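Local coordinates for protein aminotransferase (Streptomyces pactum, PDB 4ZM4) that is a class-III aminotransferase, a member of the pyridoxal-phosphate-dependent superfamily, whose cofactor pockets in this dimeric structure lie where the two subunits meet, at residues 65-70 with 412-417; 220-225 with 366-371. The protein carries 1 engineered substitution. All coordinates share one frame; numbering follows the deposited sequence.

Contact 1. Residues 65-70 with 412-417; sequences MGYGPH and YFHPNA. With P3B ((3E,4R,5R)-4,5-dihydroxy-3-{[(Z)-{3-hydroxy-2-methyl-5-[(phosphonooxy)methyl]pyridin-4(1H)-ylidene}methyl]imino}cyclohex-1-ene-1-carboxylic acid), chain H.
Tyr67 lays one ring face over the cyclohexene part of P3B and brings its hydroxyl to the rim of His414. Atom CAN lies 4.0 Å above the plane of the tyrosine ring, offset toward its rim, while ligand hydroxyl OAF is 3.2 Å from both Tyr67 CD1 and Tyr67 CE1. At the far end of the same ring, Tyr67 OH meets His414 CD2 at 3.4 Å, in the imidazole plane, and the two side chains cross at about a right angle. An in-plane bond at ND1, across the ring from CD2, fixes the rotation of the imidazole: Asn416 N donates to His414 ND1 over 3.1 Å at 166°. With CG anti to the backbone N (chi1 -165°), His414 reaches toward the tyrosine. Tyr412 contributes less, its hydroxyl standing 4.5 Å from Tyr67 OH and engaged instead with Ala37 O.

The backbone carrying Tyr67 is unusual, since Met65, Gly66 and Tyr67 all adopt left-handed conformations. His70 braces this turn by donating from ND1 to Met65 O (3.0 Å, 177°), approaching from above the carbonyl plane. Arg279 and Arg258 bind the carbonyl oxygens of Tyr67 and Gly68.

Val310 of the second subunit packs on Tyr67, placing the contact at the dimer interface. Residues 65-70 follow strand 59-62, beside which strand 411-412 runs parallel, joined by backbone hydrogen bonds of Tyr412 with Ile61 and Leu63, and helix 396-408 covers Tyr412 and Phe413.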
ATOM      1  N   MET B  65       6.412 -13.065  14.353  1.00 18.45           N
ATOM      2  CA  MET B  65       6.599 -13.384  12.939  1.00 19.54           C
ATOM      3  C   MET B  65       6.129 -12.336  11.934  1.00 19.26           C
ATOM      4  O   MET B  65       5.620 -12.679  10.839  1.00 18.86           O
ATOM      5  CB  MET B  65       5.940 -14.744  12.630  1.00 20.90           C
ATOM      6  CG  MET B  65       6.564 -15.906  13.398  1.00 22.08           C
ATOM      7  SD  MET B  65       8.324 -16.185  13.103  1.00 21.54           S
ATOM      8  CE  MET B  65       8.368 -16.451  11.331  1.00 22.39           C
ATOM      9  N   GLY B  66       6.309 -11.063  12.274  1.00 18.78           N
ATOM     10  CA  GLY B  66       5.983  -9.997  11.333  1.00 19.15           C
ATOM     11  C   GLY B  66       4.530  -9.871  11.029  1.00 19.03           C
ATOM     12  O   GLY B  66       4.131  -9.431   9.947  1.00 21.31           O
ATOM     13  N   TYR B  67       3.726 -10.270  11.980  1.00 20.25           N
ATOM     14  CA  TYR B  67       2.296  -9.982  11.986  1.00 21.59           C
ATOM     15  C   TYR B  67       1.421 -10.749  10.950  1.00 20.89           C
ATOM     16  O   TYR B  67       0.391 -10.226  10.506  1.00 20.18           O
ATOM     17  CB  TYR B  67       2.073  -8.458  11.922  1.00 22.04           C
ATOM     18  CG  TYR B  67       2.712  -7.681  13.049  1.00 23.22           C
ATOM     19  CD1 TYR B  67       2.056  -7.480  14.257  1.00 24.48           C
ATOM     20  CD2 TYR B  67       3.956  -7.119  12.903  1.00 24.77           C
ATOM     21  CE1 TYR B  67       2.626  -6.725  15.279  1.00 24.60           C
ATOM     22  CE2 TYR B  67       4.528  -6.357  13.916  1.00 24.31           C
ATOM     23  CZ  TYR B  67       3.873  -6.166  15.107  1.00 22.65           C
ATOM     24  OH  TYR B  67       4.473  -5.432  16.123  1.00 21.50           O
ATOM     25  N   GLY B  68       1.778 -11.997  10.636  1.00 21.68           N
ATOM     26  CA  GLY B  68       0.859 -12.914   9.934  1.00 21.96           C
ATOM     27  C   GLY B  68       1.221 -13.555   8.591  1.00 21.12           C
ATOM     28  O   GLY B  68       0.642 -14.578   8.240  1.00 20.33           O
ATOM     29  N   PRO B  69       2.131 -12.955   7.815  1.00 22.52           N
ATOM     30  CA  PRO B  69       2.391 -13.486   6.451  1.00 23.39           C
ATOM     31  C   PRO B  69       3.154 -14.804   6.365  1.00 23.44           C
ATOM     32  O   PRO B  69       3.006 -15.509   5.375  1.00 24.54           O
ATOM     33  CB  PRO B  69       3.245 -12.400   5.774  1.00 23.48           C
ATOM     34  CG  PRO B  69       3.303 -11.262   6.714  1.00 23.90           C
ATOM     35  CD  PRO B  69       2.926 -11.754   8.090  1.00 22.99           C
ATOM     36  N   HIS B  70       3.911 -15.152   7.402  1.00 23.06           N
ATOM     37  CA  HIS B  70       4.922 -16.194   7.310  1.00 21.27           C
ATOM     38  C   HIS B  70       4.443 -17.504   7.870  1.00 20.72           C
ATOM     39  O   HIS B  70       4.781 -17.903   8.982  1.00 22.58           O
ATOM     40  CB  HIS B  70       6.193 -15.699   7.992  1.00 20.75           C
ATOM     41  CG  HIS B  70       6.712 -14.431   7.394  1.00 19.95           C
ATOM     42  ND1 HIS B  70       6.638 -13.206   8.042  1.00 19.56           N
ATOM     43  CD2 HIS B  70       7.260 -14.185   6.187  1.00 19.07           C
ATOM     44  CE1 HIS B  70       7.117 -12.264   7.253  1.00 19.02           C
ATOM     45  NE2 HIS B  70       7.511 -12.829   6.129  1.00 20.35           N
ATOM     46  N   TYR B 412      10.688 -13.435  21.475  1.00 20.35           N
ATOM     47  CA  TYR B 412       9.950 -12.213  21.244  1.00 18.62           C
ATOM     48  C   TYR B 412       8.479 -12.477  20.966  1.00 19.49           C
ATOM     49  O   TYR B 412       8.143 -13.176  20.014  1.00 19.08           O
ATOM     50  CB  TYR B 412      10.536 -11.407  20.083  1.00 17.57           C
ATOM     51  CG  TYR B 412       9.762 -10.147  19.799  1.00 17.35           C
ATOM     52  CD1 TYR B 412       9.887  -9.039  20.609  1.00 17.24           C
ATOM     53  CD2 TYR B 412       8.856 -10.074  18.740  1.00 18.15           C
ATOM     54  CE1 TYR B 412       9.160  -7.874  20.385  1.00 16.62           C
ATOM     55  CE2 TYR B 412       8.113  -8.913  18.506  1.00 17.11           C
ATOM     56  CZ  TYR B 412       8.276  -7.817  19.333  1.00 17.24           C
ATOM     57  OH  TYR B 412       7.564  -6.660  19.102  1.00 16.52           O
ATOM     58  N   PHE B 413       7.614 -11.839  21.761  1.00 19.20           N
ATOM     59  CA  PHE B 413       6.235 -11.607  21.389  1.00 19.40           C
ATOM     60  C   PHE B 413       5.892 -10.124  21.650  1.00 18.98           C
ATOM     61  O   PHE B 413       6.631  -9.465  22.339  1.00 17.93           O
ATOM     62  CB  PHE B 413       5.288 -12.576  22.117  1.00 19.93           C
ATOM     63  CG  PHE B 413       5.449 -12.600  23.602  1.00 20.89           C
ATOM     64  CD1 PHE B 413       4.753 -11.710  24.385  1.00 21.52           C
ATOM     65  CD2 PHE B 413       6.292 -13.493  24.212  1.00 21.43           C
ATOM     66  CE1 PHE B 413       4.903 -11.712  25.753  1.00 22.47           C
ATOM     67  CE2 PHE B 413       6.434 -13.512  25.584  1.00 22.08           C
ATOM     68  CZ  PHE B 413       5.736 -12.622  26.364  1.00 21.76           C
ATOM     69  N   HIS B 414       4.770  -9.630  21.111  1.00 19.47           N
ATOM     70  CA  HIS B 414       4.353  -8.229  21.294  1.00 19.98           C
ATOM     71  C   HIS B 414       3.972  -7.981  22.776  1.00 19.51           C
ATOM     72  O   HIS B 414       3.309  -8.810  23.382  1.00 18.46           O
ATOM     73  CB  HIS B 414       3.169  -7.901  20.394  1.00 21.10           C
ATOM     74  CG  HIS B 414       2.895  -6.438  20.244  1.00 23.96           C
ATOM     75  ND1 HIS B 414       2.377  -5.658  21.255  1.00 23.61           N
ATOM     76  CD2 HIS B 414       3.019  -5.621  19.172  1.00 26.37           C
ATOM     77  CE1 HIS B 414       2.237  -4.421  20.837  1.00 23.40           C
ATOM     78  NE2 HIS B 414       2.592  -4.375  19.566  1.00 25.51           N
ATOM     79  N   PRO B 415       4.388  -6.843  23.346  1.00 19.42           N
ATOM     80  CA  PRO B 415       4.134  -6.562  24.762  1.00 20.15           C
ATOM     81  C   PRO B 415       2.685  -6.387  25.178  1.00 20.19           C
ATOM     82  O   PRO B 415       2.392  -6.527  26.373  1.00 21.31           O
ATOM     83  CB  PRO B 415       4.878  -5.250  25.031  1.00 20.08           C
ATOM     84  CG  PRO B 415       5.403  -4.784  23.725  1.00 20.28           C
ATOM     85  CD  PRO B 415       5.377  -5.922  22.763  1.00 19.66           C
ATOM     86  N   ASN B 416       1.814  -6.048  24.237  1.00 17.97           N
ATOM     87  CA  ASN B 416       0.412  -5.917  24.500  1.00 18.41           C
ATOM     88  C   ASN B 416      -0.206  -7.314  24.487  1.00 19.54           C
ATOM     89  O   ASN B 416      -0.120  -8.042  23.506  1.00 22.10           O
ATOM     90  CB  ASN B 416      -0.243  -5.015  23.456  1.00 18.83           C
ATOM     91  CG  ASN B 416      -1.696  -4.727  23.755  1.00 20.31           C
ATOM     92  OD1 ASN B 416      -2.372  -5.465  24.483  1.00 19.77           O
ATOM     93  ND2 ASN B 416      -2.187  -3.649  23.210  1.00 22.25           N
ATOM     94  N   ALA B 417      -0.850  -7.689  25.575  1.00 19.57           N
ATOM     95  CA  ALA B 417      -1.394  -9.033  25.691  1.00 19.86           C
ATOM     96  C   ALA B 417      -2.441  -9.377  24.617  1.00 19.08           C
ATOM     97  O   ALA B 417      -2.628 -10.542  24.282  1.00 19.52           O
ATOM     98  CB  ALA B 417      -1.984  -9.214  27.089  1.00 19.61           C
TER
HETATM   99  OAH P3B H 501      -2.723  -1.865   5.930  1.00 14.68           O
HETATM  100  PBA P3B H 501      -2.205  -3.331   6.238  1.00 15.23           P
HETATM  101  OAI P3B H 501      -1.320  -3.148   7.435  1.00 14.22           O
HETATM  102  OAC P3B H 501      -1.425  -3.959   5.095  1.00 16.44           O
HETATM  103  OAQ P3B H 501      -3.629  -4.109   6.644  1.00 14.93           O
HETATM  104  CAM P3B H 501      -4.680  -3.471   7.440  1.00 14.96           C
HETATM  105  CAV P3B H 501      -5.366  -4.479   8.070  1.00 15.18           C
HETATM  106  CAL P3B H 501      -6.597  -4.835   7.538  1.00 13.73           C
HETATM  107  NAP P3B H 501      -7.290  -5.884   8.129  1.00 13.84           N
HETATM  108  CAU P3B H 501      -6.770  -6.568   9.203  1.00 13.30           C
HETATM  109  CAA P3B H 501      -7.473  -7.581   9.801  1.00 13.01           C
HETATM  110  CAW P3B H 501      -5.612  -6.204   9.731  1.00 13.23           C
HETATM  111  OAE P3B H 501      -5.159  -6.915  10.788  1.00 13.91           O
HETATM  112  CAX P3B H 501      -4.834  -5.181   9.187  1.00 16.63           C
HETATM  113  CAJ P3B H 501      -3.582  -4.808   9.792  1.00 20.22           C
HETATM  114  NAO P3B H 501      -3.181  -5.325  11.002  1.00 24.96           N
HETATM  115  CAT P3B H 501      -2.051  -4.893  11.647  1.00 33.34           C
HETATM  116  CAK P3B H 501      -1.258  -3.771  11.276  1.00 33.36           C
HETATM  117  CAS P3B H 501      -0.163  -3.312  11.999  1.00 31.90           C
HETATM  118  CAR P3B H 501       0.627  -2.233  11.560  1.00 30.86           C
HETATM  119  OAD P3B H 501       1.665  -1.888  12.147  1.00 31.04           O
HETATM  120  OAB P3B H 501       0.304  -1.527  10.636  1.00 28.77           O
HETATM  121  CAN P3B H 501       0.370  -4.039  12.991  1.00 34.43           C
HETATM  122  CAY P3B H 501      -0.310  -5.352  13.409  1.00 35.22           C
HETATM  123  OAF P3B H 501      -0.211  -5.308  14.846  1.00 40.25           O
HETATM  124  CAZ P3B H 501      -1.788  -5.573  12.887  1.00 35.14           C
HETATM  125  OAG P3B H 501      -2.292  -6.959  12.892  1.00 31.64           O

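Contact 2. Residues 220-225 with 366-371. With P3B ((3E,4R,5R)-4,5-dihydroxy-3-{[(Z)-{3-hydroxy-2-methyl-5-[(phosphonooxy)methyl]pyridin-4(1H)-ylidene}methyl]imino}cyclohex-1-ene-1-carboxylic acid), chain H.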
ATOM      1  N   VAL B 220     -12.730 -14.171  12.541  1.00 18.94           N
ATOM      2  CA  VAL B 220     -12.140 -14.398  13.861  1.00 20.19           C
ATOM      3  C   VAL B 220     -11.466 -13.087  14.234  1.00 22.08           C
ATOM      4  O   VAL B 220     -10.672 -12.556  13.463  1.00 23.63           O
ATOM      5  CB  VAL B 220     -11.044 -15.461  13.848  1.00 19.52           C
ATOM      6  CG1 VAL B 220     -10.373 -15.548  15.213  1.00 19.08           C
ATOM      7  CG2 VAL B 220     -11.603 -16.802  13.473  1.00 19.77           C
ATOM      8  N   LEU B 221     -11.809 -12.524  15.383  1.00 25.26           N
ATOM      9  CA  LEU B 221     -11.199 -11.274  15.824  1.00 24.79           C
ATOM     10  C   LEU B 221      -9.767 -11.588  16.242  1.00 27.30           C
ATOM     11  O   LEU B 221      -9.562 -12.218  17.282  1.00 31.06           O
ATOM     12  CB  LEU B 221     -11.971 -10.652  16.991  1.00 23.86           C
ATOM     13  CG  LEU B 221     -11.297  -9.443  17.682  1.00 23.39           C
ATOM     14  CD1 LEU B 221     -10.917  -8.379  16.673  1.00 23.54           C
ATOM     15  CD2 LEU B 221     -12.178  -8.839  18.761  1.00 24.44           C
ATOM     16  N   ALA B 222      -8.782 -11.146  15.456  1.00 27.52           N
ATOM     17  CA  ALA B 222      -7.355 -11.426  15.768  1.00 28.25           C
ATOM     18  C   ALA B 222      -6.562 -10.227  16.331  1.00 30.96           C
ATOM     19  O   ALA B 222      -5.642 -10.438  17.114  1.00 37.02           O
ATOM     20  CB  ALA B 222      -6.663 -11.982  14.561  1.00 27.31           C
ATOM     21  N   ASN B 223      -6.947  -8.984  16.002  1.00 30.15           N
ATOM     22  CA  ASN B 223      -6.261  -7.781  16.505  1.00 29.18           C
ATOM     23  C   ASN B 223      -6.700  -7.316  17.912  1.00 31.74           C
ATOM     24  O   ASN B 223      -6.482  -6.164  18.314  1.00 30.93           O
ATOM     25  CB  ASN B 223      -6.468  -6.610  15.533  1.00 31.00           C
ATOM     26  CG  ASN B 223      -5.813  -6.820  14.195  1.00 29.64           C
ATOM     27  OD1 ASN B 223      -4.611  -6.584  14.018  1.00 38.36           O
ATOM     28  ND2 ASN B 223      -6.598  -7.181  13.223  1.00 25.86           N
ATOM     29  N   ALA B 224      -7.327  -8.198  18.674  1.00 37.42           N
ATOM     30  CA  ALA B 224      -7.739  -7.873  20.044  1.00 37.93           C
ATOM     31  C   ALA B 224      -8.081  -9.180  20.742  1.00 35.83           C
ATOM     32  O   ALA B 224      -9.257  -9.461  21.050  1.00 37.45           O
ATOM     33  CB  ALA B 224      -8.946  -6.932  20.044  1.00 38.67           C
ATOM     34  N   GLY B 225      -7.033  -9.956  21.004  1.00 33.39           N
ATOM     35  CA  GLY B 225      -7.173 -11.325  21.471  1.00 33.61           C
ATOM     36  C   GLY B 225      -7.539 -12.084  20.231  1.00 31.58           C
ATOM     37  O   GLY B 225      -7.670 -11.497  19.169  1.00 35.33           O
ATOM     38  N   GLY B 366      -6.073 -22.529  15.184  1.00 17.83           N
ATOM     39  CA  GLY B 366      -4.978 -23.018  14.420  1.00 18.03           C
ATOM     40  C   GLY B 366      -3.693 -22.454  14.976  1.00 19.30           C
ATOM     41  O   GLY B 366      -3.399 -22.610  16.151  1.00 19.38           O
ATOM     42  N   THR B 367      -2.941 -21.761  14.121  1.00 20.15           N
ATOM     43  CA  THR B 367      -1.677 -21.162  14.505  1.00 20.36           C
ATOM     44  C   THR B 367      -1.825 -19.694  14.921  1.00 23.90           C
ATOM     45  O   THR B 367      -0.831 -18.992  15.132  1.00 25.67           O
ATOM     46  CB  THR B 367      -0.672 -21.287  13.338  1.00 19.23           C
ATOM     47  OG1 THR B 367      -1.294 -20.928  12.094  1.00 15.79           O
ATOM     48  CG2 THR B 367      -0.178 -22.703  13.246  1.00 19.21           C
ATOM     49  N   LEU B 368      -3.062 -19.222  14.988  1.00 26.31           N
ATOM     50  CA  LEU B 368      -3.385 -17.871  15.468  1.00 26.32           C
ATOM     51  C   LEU B 368      -3.691 -18.075  16.943  1.00 28.54           C
ATOM     52  O   LEU B 368      -4.445 -18.990  17.304  1.00 32.20           O
ATOM     53  CB  LEU B 368      -4.615 -17.383  14.761  1.00 27.60           C
ATOM     54  CG  LEU B 368      -4.723 -16.050  14.076  1.00 30.72           C
ATOM     55  CD1 LEU B 368      -3.520 -15.719  13.230  1.00 35.80           C
ATOM     56  CD2 LEU B 368      -5.960 -16.101  13.219  1.00 32.16           C
ATOM     57  N   MET B 369      -3.044 -17.306  17.804  1.00 28.55           N
ATOM     58  CA  MET B 369      -3.015 -17.617  19.228  1.00 27.70           C
ATOM     59  C   MET B 369      -2.821 -16.345  20.089  1.00 26.26           C
ATOM     60  O   MET B 369      -1.881 -15.577  19.838  1.00 29.27           O
ATOM     61  CB  MET B 369      -1.864 -18.595  19.461  1.00 29.27           C
ATOM     62  CG  MET B 369      -1.807 -19.219  20.821  1.00 31.05           C
ATOM     63  SD  MET B 369      -0.571 -20.541  20.794  1.00 33.12           S
ATOM     64  CE  MET B 369      -0.610 -20.894  22.559  1.00 28.07           C
ATOM     65  N   SER B 370      -3.671 -16.162  21.107  1.00 24.17           N
ATOM     66  CA  SER B 370      -3.485 -15.085  22.133  1.00 23.68           C
ATOM     67  C   SER B 370      -3.132 -15.714  23.488  1.00 23.66           C
ATOM     68  O   SER B 370      -3.697 -16.741  23.875  1.00 24.33           O
ATOM     69  CB  SER B 370      -4.587 -13.992  22.281  1.00 21.60           C
ATOM     70  OG  SER B 370      -5.836 -14.477  22.703  1.00 21.11           O
ATOM     71  N   VAL B 371      -2.187 -15.078  24.167  1.00 24.60           N
ATOM     72  CA  VAL B 371      -1.701 -15.488  25.481  1.00 25.62           C
ATOM     73  C   VAL B 371      -1.617 -14.254  26.368  1.00 26.19           C
ATOM     74  O   VAL B 371      -0.798 -13.377  26.131  1.00 28.23           O
ATOM     75  CB  VAL B 371      -0.291 -16.140  25.417  1.00 26.69           C
ATOM     76  CG1 VAL B 371       0.221 -16.459  26.819  1.00 29.59           C
ATOM     77  CG2 VAL B 371      -0.315 -17.403  24.581  1.00 24.10           C
TER
HETATM   78  OAH P3B H 501      -2.723  -1.865   5.930  1.00 14.68           O
HETATM   79  PBA P3B H 501      -2.205  -3.331   6.238  1.00 15.23           P
HETATM   80  OAI P3B H 501      -1.320  -3.148   7.435  1.00 14.22           O
HETATM   81  OAC P3B H 501      -1.425  -3.959   5.095  1.00 16.44           O
HETATM   82  OAQ P3B H 501      -3.629  -4.109   6.644  1.00 14.93           O
HETATM   83  CAM P3B H 501      -4.680  -3.471   7.440  1.00 14.96           C
HETATM   84  CAV P3B H 501      -5.366  -4.479   8.070  1.00 15.18           C
HETATM   85  CAL P3B H 501      -6.597  -4.835   7.538  1.00 13.73           C
HETATM   86  NAP P3B H 501      -7.290  -5.884   8.129  1.00 13.84           N
HETATM   87  CAU P3B H 501      -6.770  -6.568   9.203  1.00 13.30           C
HETATM   88  CAA P3B H 501      -7.473  -7.581   9.801  1.00 13.01           C
HETATM   89  CAW P3B H 501      -5.612  -6.204   9.731  1.00 13.23           C
HETATM   90  OAE P3B H 501      -5.159  -6.915  10.788  1.00 13.91           O
HETATM   91  CAX P3B H 501      -4.834  -5.181   9.187  1.00 16.63           C
HETATM   92  CAJ P3B H 501      -3.582  -4.808   9.792  1.00 20.22           C
HETATM   93  NAO P3B H 501      -3.181  -5.325  11.002  1.00 24.96           N
HETATM   94  CAT P3B H 501      -2.051  -4.893  11.647  1.00 33.34           C
HETATM   95  CAK P3B H 501      -1.258  -3.771  11.276  1.00 33.36           C
HETATM   96  CAS P3B H 501      -0.163  -3.312  11.999  1.00 31.90           C
HETATM   97  CAR P3B H 501       0.627  -2.233  11.560  1.00 30.86           C
HETATM   98  OAD P3B H 501       1.665  -1.888  12.147  1.00 31.04           O
HETATM   99  OAB P3B H 501       0.304  -1.527  10.636  1.00 28.77           O
HETATM  100  CAN P3B H 501       0.370  -4.039  12.991  1.00 34.43           C
HETATM  101  CAY P3B H 501      -0.310  -5.352  13.409  1.00 35.22           C
HETATM  102  OAF P3B H 501      -0.211  -5.308  14.846  1.00 40.25           O
HETATM  103  CAZ P3B H 501      -1.788  -5.573  12.887  1.00 35.14           C
HETATM  104  OAG P3B H 501      -2.292  -6.959  12.892  1.00 31.64           O
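Ala222 touches Leu368 through its methyl group, CB lying 4.4 Å from CD2 of the leucine, a modest apolar contact in a buried setting. Leu368 extends this surface onto Phe422 and Ile254, while Ala222 N is held by Glu218 OE1.

Asn223, next along, turns to the ligand, and its two amide atoms do different work. OD1 accepts from the P3B hydroxyl OAG at 2.6 Å, with a second, weak bond from OAE; ND2 donates to OAE, the oxygen on the pyridine ring, at 2.8 Å and 158°. With CG anti to the carbonyl carbon (chi1 -66°), the amide reaches both the ring system and the cyclohexene part of P3B. ND2 also binds Glu218 OE2, so that one carboxylate holds the backbone before Asn223 as well as its amide, a clear case of a second-shell residue positioning a first-shell one.

Residues 220-225 follow strand 212-217 of the seven-stranded mixed sheet characteristic of fold-type I pyridoxal-phosphate enzymes, and their partner strand, 368-373, is the middle member of a separate three-stranded antiparallel sheet.

Past Ala224 the chain reaches Gly225, where a positive phi accompanies a close approach to that strand: CA lies 3.6 Å from Ser370 OG. The serine oxygen sits between its own backbone N and carbonyl carbon (chi1 64°), and from there it is hydrogen-bonded to Val226 N, immediately after the glycine. Gly225 itself shares a backbone hydrogen bond with Leu418.

Both contacts are buried, with centres 11 Å apart, and both border P3B without touching each other. Along the chain, contact 2 is nested within the loop closed by contact 1. They address the ligand differently: contact 1 offers an aromatic face, contact 2 a carboxamide that both donates and accepts. Their surroundings differ too. Contact 1 joins two loops and is reached by the second subunit, whereas contact 2 joins a loop to a strand wholly within one chain. Arg258 ties the regions together, binding Gly68 O through NH2 and Thr367 OG1 through NH1, and Leu418 meets both Asn416 and Gly225.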